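PDB 3QNK: putative lipoprotein from Bacteroides fragilis, which is of unknown function but, as a SusD-like outer-membrane lipoprotein, probably binds glycans or other nutrients at the cell surface for uptake. Local coordinates for residues Ser148-Tyr153 against Asp195-Asp200; Phe155-Leu160 against Arg190-Asp195; Gln302-Asn307 against Thr479-Thr484. One frame throughout, in Å; residues are numbered along the deposited sequence.

Interaction 1 (Ser148-Tyr153 against Asp195-Asp200); sequences SEKECY and DKRYED
With its CG anti to the backbone N (chi1 -162°), D195 turns its carboxylate toward K150, whose chain bends at chi2 (75°) to bring CD into contact with the same group. K150 NZ reaches D195 OD2 at 3.0 Å in a salt bridge, coming from above the carboxylate plane. R197 takes the same oxygen side-on, NE at 2.7 Å and NH2 at 2.8 Å from D195 OD2, with the acceptor lying in the guanidinium plane. One oxygen accepts from three donors on two cations, which probably stabilises the ionised aspartate and offsets the closeness of the lysine and arginine. The carboxylate lies nearly flat against Y153: the planes are 9° apart, D195 CG sits 3.6 Å from Y153 CD2, and D195 CB makes a CH-pi contact over the ring, 3.8 Å from its centroid. R197 NH2 has a second partner in D154. The network ties the first turn of helix 149-166, N-capped by S148, to the connection where a Schellman motif with K196 as C-prime residue ends helix 181-194 and R197 holds the N-cap position of helix 198-209. Y153 also packs on V191 and Y194 of helix 181-194 and on F120 and V123 of helix 101-126.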
loop_
_atom_site.group_PDB
_atom_site.type_symbol
_atom_site.label_atom_id
_atom_site.label_comp_id
_atom_site.label_asym_id
_atom_site.label_seq_id
_atom_site.Cartn_x
_atom_site.Cartn_y
_atom_site.Cartn_z
ATOM N N SER B 148 -8.627 -13.171 -21.022
ATOM C CA SER B 148 -7.471 -13.372 -21.890
ATOM C C SER B 148 -6.793 -12.025 -22.120
ATOM O O SER B 148 -7.445 -10.978 -22.021
ATOM C CB SER B 148 -7.907 -13.996 -23.210
ATOM O OG SER B 148 -8.829 -13.183 -23.921
ATOM N N GLU B 149 -5.501 -12.046 -22.453
ATOM C CA GLU B 149 -4.775 -10.828 -22.762
ATOM C C GLU B 149 -5.487 -10.075 -23.916
ATOM O O GLU B 149 -5.619 -8.855 -23.832
ATOM C CB GLU B 149 -3.295 -11.140 -23.097
ATOM C CG GLU B 149 -2.380 -9.927 -22.967
ATOM C CD GLU B 149 -0.877 -10.109 -23.067
ATOM O OE1 GLU B 149 -0.446 -11.131 -23.642
ATOM O OE2 GLU B 149 -0.130 -9.199 -22.625
ATOM N N LYS B 150 -6.001 -10.810 -24.939
ATOM C CA LYS B 150 -6.689 -10.223 -26.095
ATOM C C LYS B 150 -7.906 -9.436 -25.651
ATOM O O LYS B 150 -8.063 -8.289 -26.085
ATOM C CB LYS B 150 -7.084 -11.282 -27.151
ATOM C CG LYS B 150 -7.151 -10.717 -28.583
ATOM C CD LYS B 150 -5.737 -10.465 -29.203
ATOM C CE LYS B 150 -5.721 -9.797 -30.571
ATOM N NZ LYS B 150 -4.328 -9.506 -31.040
ATOM N N GLU B 151 -8.736 -10.026 -24.751
ATOM C CA GLU B 151 -9.932 -9.405 -24.172
ATOM C C GLU B 151 -9.589 -8.122 -23.408
ATOM O O GLU B 151 -10.313 -7.128 -23.484
ATOM C CB GLU B 151 -10.576 -10.377 -23.204
ATOM C CG GLU B 151 -11.863 -11.007 -23.654
ATOM C CD GLU B 151 -12.627 -11.576 -22.473
ATOM O OE1 GLU B 151 -12.146 -12.553 -21.844
ATOM O OE2 GLU B 151 -13.669 -10.973 -22.124
ATOM N N CYS B 152 -8.492 -8.160 -22.649
ATOM C CA CYS B 152 -8.010 -7.037 -21.859
ATOM C C CYS B 152 -7.558 -5.901 -22.791
ATOM O O CYS B 152 -7.975 -4.758 -22.581
ATOM C CB CYS B 152 -6.899 -7.494 -20.919
ATOM S SG CYS B 152 -7.450 -8.682 -19.653
ATOM N N TYR B 153 -6.819 -6.233 -23.885
ATOM C CA TYR B 153 -6.414 -5.223 -24.862
ATOM C C TYR B 153 -7.652 -4.629 -25.552
ATOM O O TYR B 153 -7.694 -3.421 -25.774
ATOM C CB TYR B 153 -5.411 -5.781 -25.877
ATOM C CG TYR B 153 -3.988 -5.753 -25.370
ATOM C CD1 TYR B 153 -3.317 -4.552 -25.177
ATOM C CD2 TYR B 153 -3.311 -6.928 -25.081
ATOM C CE1 TYR B 153 -2.004 -4.525 -24.701
ATOM C CE2 TYR B 153 -1.997 -6.914 -24.621
ATOM C CZ TYR B 153 -1.346 -5.713 -24.427
ATOM O OH TYR B 153 -0.069 -5.736 -23.921
ATOM N N ASP B 195 -0.032 -5.080 -28.670
ATOM C CA ASP B 195 -0.830 -6.245 -29.065
ATOM C C ASP B 195 -0.708 -6.595 -30.575
ATOM O O ASP B 195 -1.528 -7.372 -31.118
ATOM C CB ASP B 195 -2.313 -6.052 -28.688
ATOM C CG ASP B 195 -3.085 -7.360 -28.663
ATOM O OD1 ASP B 195 -2.459 -8.421 -28.383
ATOM O OD2 ASP B 195 -4.302 -7.334 -28.963
ATOM N N LYS B 196 0.322 -6.042 -31.247
ATOM C CA LYS B 196 0.641 -6.315 -32.650
ATOM C C LYS B 196 -0.547 -6.055 -33.625
ATOM O O LYS B 196 -0.642 -6.708 -34.678
ATOM C CB LYS B 196 1.198 -7.756 -32.839
ATOM C CG LYS B 196 2.415 -8.075 -31.980
ATOM C CD LYS B 196 3.086 -9.314 -32.475
ATOM C CE LYS B 196 4.444 -9.582 -31.873
ATOM N NZ LYS B 196 4.972 -10.910 -32.313
ATOM N N ARG B 197 -1.382 -5.037 -33.322
ATOM C CA ARG B 197 -2.490 -4.584 -34.164
ATOM C C ARG B 197 -1.968 -3.468 -35.057
ATOM O O ARG B 197 -2.368 -2.312 -34.927
ATOM C CB ARG B 197 -3.675 -4.102 -33.288
ATOM C CG ARG B 197 -4.130 -5.119 -32.268
ATOM C CD ARG B 197 -5.360 -4.663 -31.532
ATOM N NE ARG B 197 -5.672 -5.591 -30.448
ATOM C CZ ARG B 197 -6.882 -5.789 -29.937
ATOM N NH1 ARG B 197 -7.930 -5.119 -30.407
ATOM N NH2 ARG B 197 -7.057 -6.666 -28.963
ATOM N N TYR B 198 -1.044 -3.817 -35.950
ATOM C CA TYR B 198 -0.288 -2.885 -36.798
ATOM C C TYR B 198 -1.142 -2.021 -37.735
ATOM O O TYR B 198 -0.912 -0.796 -37.785
ATOM C CB TYR B 198 0.802 -3.626 -37.593
ATOM C CG TYR B 198 1.732 -4.453 -36.732
ATOM C CD1 TYR B 198 2.424 -3.879 -35.665
ATOM C CD2 TYR B 198 1.926 -5.810 -36.981
ATOM C CE1 TYR B 198 3.270 -4.636 -34.858
ATOM C CE2 TYR B 198 2.792 -6.575 -36.192
ATOM C CZ TYR B 198 3.470 -5.979 -35.138
ATOM O OH TYR B 198 4.332 -6.697 -34.341
ATOM N N GLU B 199 -2.138 -2.622 -38.437
ATOM C CA GLU B 199 -3.014 -1.833 -39.329
ATOM C C GLU B 199 -3.712 -0.719 -38.523
ATOM O O GLU B 199 -3.830 0.409 -39.016
ATOM C CB GLU B 199 -4.021 -2.714 -40.079
ATOM N N ASP B 200 -4.052 -1.009 -37.243
ATOM C CA ASP B 200 -4.692 -0.060 -36.328
ATOM C C ASP B 200 -3.734 1.030 -35.851
ATOM O O ASP B 200 -4.153 2.186 -35.801
ATOM C CB ASP B 200 -5.307 -0.776 -35.120
ATOM C CG ASP B 200 -6.472 -1.684 -35.461
ATOM O OD1 ASP B 200 -7.511 -1.172 -35.977
ATOM O OD2 ASP B 200 -6.350 -2.905 -35.232
#

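Interaction 2 (Phe155-Leu160 against Arg190-Asp195); sequences FILEDL and RVELYD
An antiparallel helix pair, built around V191 set among I156, L157 and L160, joins helix 149-166 to helix 181-194. The two short axes pass 10.4 Å apart with their directions 159° from one another, and no hydrogen bond crosses between the segments, so the contact is held by apolar side chains. V191 works with both methyls. Its CG1, anti to the backbone N (chi1 177°), touches I156 CG2 at 3.7 Å and L157 CD2, also at 3.7 Å. The other branch, V191 CG2, meets L160 CD1 more loosely at 4.1 Å. The side chains of L157 and V191 run alongside each other, pointing opposite ways. L157 CD2 also lies 3.6 Å from E192 CG. Only the aliphatic part of that glutamate is used here; its OE1 is hydrogen-bonded to S204 of helix 198-209. On helix 149-166, D159 turns to R115 and H112, L160 also packs on A116, and F155 meets Y119 edge-to-face, all on helix 101-126. Helices that follow one another in the chain and pack antiparallel, as this pair does, are the building units of the TPR-like alpha-alpha superhelix of SusD-family proteins.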
loop_
_atom_site.group_PDB
_atom_site.type_symbol
_atom_site.label_atom_id
_atom_site.label_comp_id
_atom_site.label_asym_id
_atom_site.label_seq_id
_atom_site.Cartn_x
_atom_site.Cartn_y
_atom_site.Cartn_z
ATOM N N PHE B 155 -10.701 -4.344 -24.093
ATOM C CA PHE B 155 -11.293 -3.483 -23.057
ATOM C C PHE B 155 -10.607 -2.117 -23.043
ATOM O O PHE B 155 -11.297 -1.112 -23.166
ATOM C CB PHE B 155 -11.209 -4.155 -21.665
ATOM C CG PHE B 155 -11.989 -3.480 -20.568
ATOM C CD1 PHE B 155 -11.468 -2.380 -19.894
ATOM C CD2 PHE B 155 -13.220 -3.972 -20.167
ATOM C CE1 PHE B 155 -12.189 -1.754 -18.881
ATOM C CE2 PHE B 155 -13.923 -3.367 -19.131
ATOM C CZ PHE B 155 -13.407 -2.252 -18.505
ATOM N N ILE B 156 -9.259 -2.089 -22.950
ATOM C CA ILE B 156 -8.437 -0.868 -22.940
ATOM C C ILE B 156 -8.732 -0.034 -24.181
ATOM O O ILE B 156 -9.011 1.164 -24.074
ATOM C CB ILE B 156 -6.912 -1.179 -22.812
ATOM C CG1 ILE B 156 -6.580 -1.880 -21.469
ATOM C CG2 ILE B 156 -6.078 0.092 -22.973
ATOM C CD1 ILE B 156 -5.286 -2.659 -21.501
ATOM N N LEU B 157 -8.706 -0.677 -25.348
ATOM C CA LEU B 157 -8.913 0.009 -26.625
ATOM C C LEU B 157 -10.336 0.510 -26.802
ATOM O O LEU B 157 -10.520 1.538 -27.445
ATOM C CB LEU B 157 -8.481 -0.893 -27.789
ATOM C CG LEU B 157 -6.955 -1.155 -27.869
ATOM C CD1 LEU B 157 -6.618 -2.269 -28.829
ATOM C CD2 LEU B 157 -6.202 0.114 -28.180
ATOM N N GLU B 158 -11.345 -0.156 -26.210
ATOM C CA GLU B 158 -12.720 0.339 -26.289
ATOM C C GLU B 158 -12.857 1.609 -25.449
ATOM O O GLU B 158 -13.499 2.553 -25.893
ATOM C CB GLU B 158 -13.734 -0.723 -25.873
ATOM C CG GLU B 158 -14.572 -1.182 -27.054
ATOM C CD GLU B 158 -15.368 -0.108 -27.781
ATOM O OE1 GLU B 158 -16.277 0.488 -27.156
ATOM O OE2 GLU B 158 -15.103 0.118 -28.986
ATOM N N ASP B 159 -12.175 1.662 -24.284
ATOM C CA ASP B 159 -12.129 2.833 -23.390
ATOM C C ASP B 159 -11.454 4.006 -24.097
ATOM O O ASP B 159 -11.965 5.123 -24.028
ATOM C CB ASP B 159 -11.389 2.516 -22.065
ATOM C CG ASP B 159 -12.272 2.166 -20.867
ATOM O OD1 ASP B 159 -13.493 2.427 -20.928
ATOM O OD2 ASP B 159 -11.727 1.677 -19.846
ATOM N N LEU B 160 -10.339 3.745 -24.817
ATOM C CA LEU B 160 -9.603 4.774 -25.548
ATOM C C LEU B 160 -10.361 5.226 -26.778
ATOM O O LEU B 160 -10.273 6.410 -27.129
ATOM C CB LEU B 160 -8.187 4.324 -25.909
ATOM C CG LEU B 160 -7.225 4.204 -24.721
ATOM C CD1 LEU B 160 -5.996 3.444 -25.101
ATOM C CD2 LEU B 160 -6.887 5.578 -24.121
ATOM N N ARG B 190 0.153 2.984 -28.898
ATOM C CA ARG B 190 1.093 2.155 -28.132
ATOM C C ARG B 190 0.445 0.848 -27.705
ATOM O O ARG B 190 1.053 -0.210 -27.909
ATOM C CB ARG B 190 1.620 2.889 -26.909
ATOM C CG ARG B 190 2.814 2.180 -26.299
ATOM C CD ARG B 190 2.995 2.603 -24.872
ATOM N NE ARG B 190 3.486 3.975 -24.791
ATOM C CZ ARG B 190 3.755 4.615 -23.661
ATOM N NH1 ARG B 190 3.568 4.017 -22.489
ATOM N NH2 ARG B 190 4.207 5.862 -23.690
ATOM N N VAL B 191 -0.805 0.918 -27.126
ATOM C CA VAL B 191 -1.595 -0.252 -26.708
ATOM C C VAL B 191 -1.794 -1.215 -27.927
ATOM O O VAL B 191 -1.586 -2.429 -27.792
ATOM C CB VAL B 191 -2.932 0.171 -26.064
ATOM C CG1 VAL B 191 -3.773 -1.037 -25.694
ATOM C CG2 VAL B 191 -2.685 1.010 -24.825
ATOM N N GLU B 192 -2.103 -0.659 -29.107
ATOM C CA GLU B 192 -2.266 -1.424 -30.338
ATOM C C GLU B 192 -0.942 -2.054 -30.789
ATOM O O GLU B 192 -0.936 -3.182 -31.278
ATOM C CB GLU B 192 -2.841 -0.550 -31.467
ATOM C CG GLU B 192 -4.294 -0.121 -31.277
ATOM C CD GLU B 192 -4.786 1.039 -32.137
ATOM O OE1 GLU B 192 -3.962 1.910 -32.496
ATOM O OE2 GLU B 192 -6.003 1.096 -32.433
ATOM N N LEU B 193 0.185 -1.344 -30.607
ATOM C CA LEU B 193 1.508 -1.843 -30.985
ATOM C C LEU B 193 1.924 -2.998 -30.070
ATOM O O LEU B 193 2.471 -4.009 -30.540
ATOM C CB LEU B 193 2.543 -0.702 -30.945
ATOM C CG LEU B 193 3.965 -1.019 -31.438
ATOM C CD1 LEU B 193 3.983 -1.347 -32.931
ATOM C CD2 LEU B 193 4.899 0.111 -31.139
ATOM N N TYR B 194 1.655 -2.844 -28.762
ATOM C CA TYR B 194 1.934 -3.856 -27.740
ATOM C C TYR B 194 1.190 -5.154 -28.076
ATOM O O TYR B 194 1.790 -6.207 -27.917
ATOM C CB TYR B 194 1.595 -3.320 -26.319
ATOM C CG TYR B 194 2.705 -2.485 -25.689
ATOM C CD1 TYR B 194 3.557 -1.709 -26.472
ATOM C CD2 TYR B 194 2.955 -2.537 -24.320
ATOM C CE1 TYR B 194 4.630 -1.009 -25.912
ATOM C CE2 TYR B 194 4.011 -1.809 -23.741
ATOM C CZ TYR B 194 4.829 -1.024 -24.542
ATOM O OH TYR B 194 5.846 -0.260 -24.016
ATOM N N ASP B 195 -0.032 -5.080 -28.670
ATOM C CA ASP B 195 -0.830 -6.245 -29.065
ATOM C C ASP B 195 -0.708 -6.595 -30.575
ATOM O O ASP B 195 -1.528 -7.372 -31.118
ATOM C CB ASP B 195 -2.313 -6.052 -28.688
ATOM C CG ASP B 195 -3.085 -7.360 -28.663
ATOM O OD1 ASP B 195 -2.459 -8.421 -28.383
ATOM O OD2 ASP B 195 -4.302 -7.334 -28.963
#

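Interaction 3 (Gln302-Asn307 against Thr479-Thr484); sequences QVFDIN and TEFKVT
F304 pairs with F481 in a short antiparallel bridge, F304 N to F481 O at 2.9 Å and F481 N to F304 O at 3.0 Å, while D305 and E480 form the adjoining non-hydrogen-bonded pair and I306 N closes the ladder on T479 O at 2.8 Å. The two phenylalanines share one face of the sheet. F481 CG stands between its backbone N and carbonyl carbon (chi1 69°), on the side toward F304. F304 CB lies over the face of the F481 ring, offset toward CZ and CE1 and 3.8 Å from the centroid, in a CH-pi contact. The rings themselves are nearly parallel, 25° apart, but offset, with their centroids 5.3 Å from each other. F304 CE2 goes on to V483 CG2, and beyond the two segments F304 meets Y295 edge-to-face while F481 packs against F475 of strand 469-475. D305 and E480 occupy the other face, where V303 CG1 rests against E480 CB. E480 OE1 is hydrogen-bonded to S477. At the end of the bridge, D305 OD1 accepts from N307 N at 2.9 Å through its anti lone pair, an Asx turn where the chain leaves the strand. T479 OG1 lies near both carboxylate oxygens of D305, 3.1 Å from OD1, for at most one weak bond. The chemistry thus divides: three backbone bonds fix the register, aromatic and aliphatic groups fill one face, and the Asx turn and weak T479 contact lie where the strand ends, at the surface. There D305 OD2 and E480 OE2 stand 4.6 Å apart, and their like charges may repel each other somewhat.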
loop_
_atom_site.group_PDB
_atom_site.type_symbol
_atom_site.label_atom_id
_atom_site.label_comp_id
_atom_site.label_asym_id
_atom_site.label_seq_id
_atom_site.Cartn_x
_atom_site.Cartn_y
_atom_site.Cartn_z
ATOM N N GLN B 302 42.679 -4.090 -20.290
ATOM C CA GLN B 302 42.943 -3.041 -21.278
ATOM C C GLN B 302 42.708 -1.670 -20.715
ATOM O O GLN B 302 41.613 -1.413 -20.201
ATOM C CB GLN B 302 42.070 -3.223 -22.524
ATOM C CG GLN B 302 42.430 -2.189 -23.573
ATOM C CD GLN B 302 42.240 -2.570 -25.012
ATOM O OE1 GLN B 302 41.408 -3.425 -25.407
ATOM N NE2 GLN B 302 42.977 -1.852 -25.834
ATOM N N VAL B 303 43.697 -0.762 -20.869
ATOM C CA VAL B 303 43.537 0.598 -20.383
ATOM C C VAL B 303 43.361 1.543 -21.572
ATOM O O VAL B 303 44.128 1.488 -22.540
ATOM C CB VAL B 303 44.699 1.020 -19.466
ATOM C CG1 VAL B 303 44.506 2.438 -18.943
ATOM C CG2 VAL B 303 44.863 0.047 -18.290
ATOM N N PHE B 304 42.324 2.380 -21.503
ATOM C CA PHE B 304 42.036 3.386 -22.496
ATOM C C PHE B 304 42.230 4.774 -21.949
ATOM O O PHE B 304 42.034 4.990 -20.761
ATOM C CB PHE B 304 40.613 3.271 -22.987
ATOM C CG PHE B 304 40.255 1.893 -23.456
ATOM C CD1 PHE B 304 40.467 1.516 -24.789
ATOM C CD2 PHE B 304 39.685 0.967 -22.580
ATOM C CE1 PHE B 304 40.114 0.242 -25.230
ATOM C CE2 PHE B 304 39.308 -0.290 -23.028
ATOM C CZ PHE B 304 39.515 -0.646 -24.350
ATOM N N ASP B 305 42.604 5.722 -22.822
ATOM C CA ASP B 305 42.738 7.129 -22.485
ATOM C C ASP B 305 41.592 7.851 -23.142
ATOM O O ASP B 305 41.435 7.784 -24.362
ATOM C CB ASP B 305 44.089 7.697 -22.930
ATOM C CG ASP B 305 44.378 9.087 -22.392
ATOM O OD1 ASP B 305 43.690 10.051 -22.824
ATOM O OD2 ASP B 305 45.305 9.216 -21.546
ATOM N N ILE B 306 40.784 8.531 -22.329
ATOM C CA ILE B 306 39.582 9.263 -22.723
ATOM C C ILE B 306 39.859 10.248 -23.887
ATOM O O ILE B 306 38.956 10.576 -24.645
ATOM C CB ILE B 306 39.036 9.970 -21.447
ATOM C CG1 ILE B 306 37.533 9.970 -21.422
ATOM C CG2 ILE B 306 39.647 11.359 -21.148
ATOM C CD1 ILE B 306 36.946 10.492 -20.094
ATOM N N ASN B 307 41.118 10.675 -24.036
ATOM C CA ASN B 307 41.545 11.625 -25.048
ATOM C C ASN B 307 42.182 10.954 -26.263
ATOM O O ASN B 307 42.009 11.485 -27.354
ATOM C CB ASN B 307 42.478 12.678 -24.445
ATOM C CG ASN B 307 41.778 13.557 -23.399
ATOM O OD1 ASN B 307 42.262 13.739 -22.268
ATOM N ND2 ASN B 307 40.598 14.104 -23.729
ATOM N N THR B 479 42.385 10.523 -16.552
ATOM C CA THR B 479 42.235 10.443 -18.003
ATOM C C THR B 479 41.998 8.992 -18.516
ATOM O O THR B 479 41.509 8.825 -19.630
ATOM C CB THR B 479 43.500 11.091 -18.613
ATOM O OG1 THR B 479 43.336 11.295 -20.005
ATOM C CG2 THR B 479 44.777 10.306 -18.337
ATOM N N GLU B 480 42.309 7.966 -17.706
ATOM C CA GLU B 480 42.224 6.572 -18.121
ATOM C C GLU B 480 41.253 5.743 -17.343
ATOM O O GLU B 480 41.108 5.905 -16.128
ATOM C CB GLU B 480 43.584 5.891 -18.005
ATOM C CG GLU B 480 44.677 6.548 -18.813
ATOM C CD GLU B 480 46.044 6.351 -18.197
ATOM O OE1 GLU B 480 46.219 6.736 -17.019
ATOM O OE2 GLU B 480 46.935 5.800 -18.884
ATOM N N PHE B 481 40.698 4.734 -18.050
ATOM C CA PHE B 481 39.701 3.795 -17.568
ATOM C C PHE B 481 39.892 2.400 -18.155
ATOM O O PHE B 481 40.584 2.225 -19.160
ATOM C CB PHE B 481 38.287 4.311 -17.911
ATOM C CG PHE B 481 37.956 4.308 -19.380
ATOM C CD1 PHE B 481 38.293 5.386 -20.190
ATOM C CD2 PHE B 481 37.306 3.225 -19.959
ATOM C CE1 PHE B 481 38.022 5.363 -21.569
ATOM C CE2 PHE B 481 37.027 3.205 -21.332
ATOM C CZ PHE B 481 37.380 4.274 -22.127
ATOM N N LYS B 482 39.257 1.416 -17.483
ATOM C CA LYS B 482 39.129 -0.007 -17.805
ATOM C C LYS B 482 37.623 -0.298 -17.959
ATOM O O LYS B 482 36.812 0.370 -17.304
ATOM C CB LYS B 482 39.737 -0.884 -16.682
ATOM C CG LYS B 482 41.269 -0.955 -16.605
ATOM C CD LYS B 482 41.666 -1.589 -15.272
ATOM C CE LYS B 482 43.120 -1.983 -15.115
ATOM N NZ LYS B 482 43.263 -3.351 -14.528
ATOM N N VAL B 483 37.246 -1.296 -18.804
ATOM C CA VAL B 483 35.843 -1.726 -18.959
ATOM C C VAL B 483 35.599 -2.798 -17.907
ATOM O O VAL B 483 36.422 -3.687 -17.729
ATOM C CB VAL B 483 35.484 -2.186 -20.405
ATOM C CG1 VAL B 483 34.026 -2.640 -20.509
ATOM C CG2 VAL B 483 35.783 -1.067 -21.411
ATOM N N THR B 484 34.506 -2.692 -17.177
ATOM C CA THR B 484 34.152 -3.615 -16.081
ATOM C C THR B 484 32.874 -4.388 -16.334
ATOM O O THR B 484 32.041 -3.914 -17.104
ATOM C CB THR B 484 33.923 -2.773 -14.793
ATOM O OG1 THR B 484 32.833 -1.843 -14.999
ATOM C CG2 THR B 484 35.180 -2.038 -14.354
#

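Interactions 1 and 2 share helix 149-166 and D195, and interaction 2 is nested within the chain loop closed by interaction 1. They form one continuous patch, their centres 6 Å apart, with Y153 reaching V191 and R197 reaching L157. Along that patch the chemistry changes, from buried aliphatic packing in interaction 2 to a partly buried salt-bridge network at the helix ends in interaction 1. Interaction 3 lies across the chain's centre, about 46 Å from interaction 2 between centres, at the surface. It joins distant parts of the chain by sheet pairing, with backbone hydrogen bonds that interactions 1 and 2 lack between their segments.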